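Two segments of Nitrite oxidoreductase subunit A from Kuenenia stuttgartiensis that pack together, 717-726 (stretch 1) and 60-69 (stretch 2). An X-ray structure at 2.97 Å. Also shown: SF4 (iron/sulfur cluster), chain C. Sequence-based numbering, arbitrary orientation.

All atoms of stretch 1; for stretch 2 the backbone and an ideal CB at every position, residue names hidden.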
# COMPACT_ATOMS: atom_id res chain seq x y z
N ILE B 717 19.61 -7.16 10.83
CA ILE B 717 20.59 -6.99 9.76
C ILE B 717 20.23 -7.98 8.66
O ILE B 717 19.99 -9.16 8.93
CB ILE B 717 22.03 -7.23 10.26
CG1 ILE B 717 22.42 -6.19 11.30
CG2 ILE B 717 23.00 -7.22 9.09
CD1 ILE B 717 23.72 -6.53 12.00
N GLN B 718 20.20 -7.50 7.42
CA GLN B 718 19.91 -8.35 6.27
C GLN B 718 21.02 -8.14 5.24
O GLN B 718 21.27 -7.01 4.81
CB GLN B 718 18.54 -8.03 5.66
CG GLN B 718 17.44 -7.68 6.67
CD GLN B 718 16.51 -8.84 6.99
OE1 GLN B 718 16.68 -9.95 6.51
NE2 GLN B 718 15.49 -8.56 7.80
N ILE B 719 21.68 -9.24 4.85
CA ILE B 719 22.68 -9.25 3.79
C ILE B 719 22.19 -10.22 2.72
O ILE B 719 21.79 -11.35 3.04
CB ILE B 719 24.07 -9.67 4.28
CG1 ILE B 719 24.49 -8.89 5.53
CG2 ILE B 719 25.10 -9.44 3.19
CD1 ILE B 719 25.95 -9.07 5.91
N TRP B 720 22.17 -9.76 1.47
CA TRP B 720 21.63 -10.58 0.39
C TRP B 720 22.35 -10.28 -0.92
O TRP B 720 23.07 -9.28 -1.05
CB TRP B 720 20.12 -10.37 0.25
CG TRP B 720 19.74 -9.13 -0.46
CD1 TRP B 720 19.29 -9.03 -1.74
CD2 TRP B 720 19.76 -7.79 0.06
NE1 TRP B 720 19.01 -7.72 -2.05
CE2 TRP B 720 19.30 -6.94 -0.96
CE3 TRP B 720 20.12 -7.23 1.29
CZ2 TRP B 720 19.18 -5.57 -0.79
CZ3 TRP B 720 20.01 -5.87 1.45
CH2 TRP B 720 19.54 -5.05 0.42
N GLY B 721 22.22 -11.21 -1.85
CA GLY B 721 22.75 -11.09 -3.20
C GLY B 721 23.10 -12.42 -3.83
O GLY B 721 23.31 -13.43 -3.15
N LYS B 722 23.25 -12.41 -5.15
CA LYS B 722 23.64 -13.52 -6.02
C LYS B 722 22.74 -14.74 -5.94
O LYS B 722 23.04 -15.74 -6.61
CB LYS B 722 25.05 -14.02 -5.72
CG LYS B 722 26.10 -12.98 -5.43
CD LYS B 722 27.37 -13.71 -5.02
CE LYS B 722 28.60 -12.84 -5.17
NZ LYS B 722 29.85 -13.58 -4.84
N THR B 723 21.64 -14.70 -5.21
CA THR B 723 20.81 -15.89 -5.02
C THR B 723 19.49 -15.82 -5.77
O THR B 723 18.67 -16.75 -5.66
CB THR B 723 20.58 -16.12 -3.53
OG1 THR B 723 20.01 -17.42 -3.30
CG2 THR B 723 19.64 -15.06 -2.98
N GLY B 724 19.25 -14.75 -6.52
CA GLY B 724 17.99 -14.56 -7.22
C GLY B 724 18.05 -15.00 -8.67
O GLY B 724 18.65 -16.03 -9.00
N ILE B 725 17.47 -14.19 -9.54
CA ILE B 725 17.40 -14.48 -10.96
C ILE B 725 18.51 -13.71 -11.68
O ILE B 725 19.05 -12.73 -11.18
CB ILE B 725 16.02 -14.13 -11.56
CG1 ILE B 725 15.74 -12.63 -11.43
CG2 ILE B 725 14.92 -14.94 -10.88
CD1 ILE B 725 14.51 -12.17 -12.19
N THR B 726 18.84 -14.18 -12.88
CA THR B 726 19.79 -13.46 -13.71
C THR B 726 19.15 -12.16 -14.19
O THR B 726 17.92 -12.08 -14.34
CB THR B 726 20.23 -14.31 -14.90
OG1 THR B 726 19.31 -14.13 -15.99
CG2 THR B 726 20.28 -15.78 -14.52
N UNK B 60 9.52 -24.93 -8.51
CA UNK B 60 10.70 -25.80 -8.49
C UNK B 60 11.66 -25.48 -7.36
O UNK B 60 12.17 -26.38 -6.70
CB UNK B 60 11.44 -25.70 -9.82
N UNK B 61 11.92 -24.20 -7.14
CA UNK B 61 12.93 -23.77 -6.19
C UNK B 61 12.40 -22.54 -5.47
O UNK B 61 11.43 -21.90 -5.89
CB UNK B 61 14.26 -23.48 -6.88
N UNK B 62 13.07 -22.21 -4.39
CA UNK B 62 12.71 -21.07 -3.57
C UNK B 62 14.01 -20.35 -3.26
O UNK B 62 15.07 -20.98 -3.18
CB UNK B 62 11.97 -21.48 -2.30
N UNK B 63 13.95 -19.03 -3.16
CA UNK B 63 15.13 -18.25 -2.85
C UNK B 63 14.74 -17.09 -1.96
O UNK B 63 13.55 -16.80 -1.76
CB UNK B 63 15.81 -17.75 -4.13
N UNK B 64 15.75 -16.46 -1.38
CA UNK B 64 15.56 -15.44 -0.37
C UNK B 64 16.32 -14.16 -0.68
O UNK B 64 17.51 -14.20 -1.00
CB UNK B 64 15.99 -15.98 1.00
N UNK B 65 15.65 -13.01 -0.56
CA UNK B 65 16.28 -11.70 -0.72
C UNK B 65 15.66 -10.75 0.30
O UNK B 65 14.85 -11.14 1.15
CB UNK B 65 16.11 -11.17 -2.14
N UNK B 66 16.06 -9.48 0.22
CA UNK B 66 15.57 -8.43 1.10
C UNK B 66 14.97 -7.31 0.24
O UNK B 66 15.65 -6.77 -0.63
CB UNK B 66 16.69 -7.90 2.00
N UNK B 67 13.70 -6.99 0.49
CA UNK B 67 13.05 -5.85 -0.15
C UNK B 67 13.43 -4.59 0.61
O UNK B 67 13.18 -4.48 1.81
CB UNK B 67 11.53 -6.03 -0.19
N UNK B 68 14.08 -3.64 -0.07
CA UNK B 68 14.62 -2.45 0.60
C UNK B 68 14.32 -1.17 -0.18
O UNK B 68 15.23 -0.54 -0.73
CB UNK B 68 16.13 -2.59 0.79
N UNK B 69 13.05 -0.77 -0.26
CA UNK B 69 12.72 0.46 -1.00
C UNK B 69 12.56 1.72 -0.16
O UNK B 69 11.68 2.52 -0.51
CB UNK B 69 11.42 0.24 -1.78
FE1 SF4 C . 8.38 -2.71 2.46
FE2 SF4 C . 9.19 -4.81 0.92
FE3 SF4 C . 6.64 -4.74 1.91
FE4 SF4 C . 8.74 -5.18 3.60
S1 SF4 C . 8.05 -6.52 1.89
S2 SF4 C . 6.99 -3.76 3.93
S3 SF4 C . 10.34 -3.86 2.64
S4 SF4 C . 7.57 -3.28 0.42

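Position 60 has an ideal CB with nothing of stretch 1 within 5.5 Å, so the contact sets no preference; the residue is Asp60. At position 61 the ideal CB is equally isolated, yet CA-to-CB points toward stretch 1. A long side chain carrying a donor could extend toward Gly724 O, about 8.9 Å from the ideal CB. Arg61 is long enough, but its NH1 stops 4.4 Å from Gly724 O, beyond hydrogen-bonding range, and is satisfied elsewhere in the structure. Position 62 is out of reach; it is Thr62.

At position 63, CA-to-CB again points toward stretch 1, and the ideal CB lies 3.4 Å from Thr723 O and 5.0 Å from Gly724 CA. The glycine offers a surface without a side chain, against which a flat ring or another apolar group could lie. Phe63, with chi1 in the p well, uses it: Gly724 CA stands 3.7 Å from the Phe63 ring centroid and 16° off the normal, a CH-pi contact over the face. A CB on Gly724 would come only 3.4 Å from Phe63 CE2, so the missing side chain helps the ring approach.

Position 64 points away, its ideal CB 5.5 Å from Thr723 CG2, so many residues would suit. It is Thr64, whose closest contact comes from the backbone: Thr64 O lies 3.0 Å from Thr723 CG2.

Position 65 points sideways, with its ideal CB 3.9 Å from Trp720 CD1. An apolar beginning is favoured, while the rest of the side chain could turn elsewhere. Tyr65 does this: its CB packs 3.8 Å from Trp720 CD1, and the phenol end leads away.

Position 66 is the most constrained by the indole. CA-to-CB points toward stretch 1, and the ideal CB is 3.6 Å from Trp720 CE3 and 4.1 Å from Gln718 CB. Small or slender apolar side chains would suit. Cys66 places CB 3.7 Å from the centroid of the Trp720 six-membered ring, 20° off the normal; Cys66 SG is 4.4 Å from the same centroid, 21° off the normal, and also meets Gln718 CB at 3.8 Å.

Position 67 points away from stretch 1, but its ideal CB lies 2.9 Å from FE2 of SF4, which leaves room for a thiolate ligand. Cys67 SG binds FE2 of SF4 at 2.3 Å.

Position 68 turns back toward stretch 1, its ideal CB 4.2 Å from Trp720 CH2; small residues would fit, and Ser68 touches the indole through CB. Position 69 is out of reach of stretch 1; Pro69 CD lies 3.8 Å from S3 of SF4.

Stretch 2 (60-69) DRTFTYCCSP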
# COMPACT_ATOMS: atom_id res chain seq x y z
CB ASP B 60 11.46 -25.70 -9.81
CG ASP B 60 10.56 -25.71 -11.02
OD1 ASP B 60 10.46 -24.67 -11.69
OD2 ASP B 60 9.95 -26.75 -11.31
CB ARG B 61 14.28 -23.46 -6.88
CG ARG B 61 14.41 -22.06 -7.47
CD ARG B 61 15.87 -21.60 -7.49
NE ARG B 61 16.08 -20.50 -8.43
CZ ARG B 61 16.41 -20.67 -9.71
NH1 ARG B 61 16.58 -19.62 -10.50
NH2 ARG B 61 16.59 -21.90 -10.19
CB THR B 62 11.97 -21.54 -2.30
OG1 THR B 62 11.55 -20.41 -1.52
CG2 THR B 62 12.85 -22.46 -1.46
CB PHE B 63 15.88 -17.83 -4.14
CG PHE B 63 15.32 -16.62 -4.86
CD1 PHE B 63 14.56 -16.78 -6.01
CD2 PHE B 63 15.62 -15.34 -4.44
CE1 PHE B 63 14.07 -15.67 -6.69
CE2 PHE B 63 15.14 -14.24 -5.11
CZ PHE B 63 14.36 -14.40 -6.24
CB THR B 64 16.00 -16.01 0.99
OG1 THR B 64 14.95 -16.84 1.51
CG2 THR B 64 16.32 -14.93 1.96
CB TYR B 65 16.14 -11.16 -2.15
CG TYR B 65 14.73 -10.84 -2.57
CD1 TYR B 65 13.83 -11.85 -2.87
CD2 TYR B 65 14.29 -9.52 -2.66
CE1 TYR B 65 12.54 -11.57 -3.26
CE2 TYR B 65 12.99 -9.23 -3.04
CZ TYR B 65 12.13 -10.26 -3.34
OH TYR B 65 10.84 -9.98 -3.73
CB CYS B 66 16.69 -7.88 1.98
SG CYS B 66 16.21 -6.50 3.05
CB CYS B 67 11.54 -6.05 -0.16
SG CYS B 67 10.59 -4.69 -0.86
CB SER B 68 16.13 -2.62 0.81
OG SER B 68 16.64 -1.61 1.64
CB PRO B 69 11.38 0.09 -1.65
CG PRO B 69 10.72 -0.74 -0.60
CD PRO B 69 11.83 -1.50 0.13
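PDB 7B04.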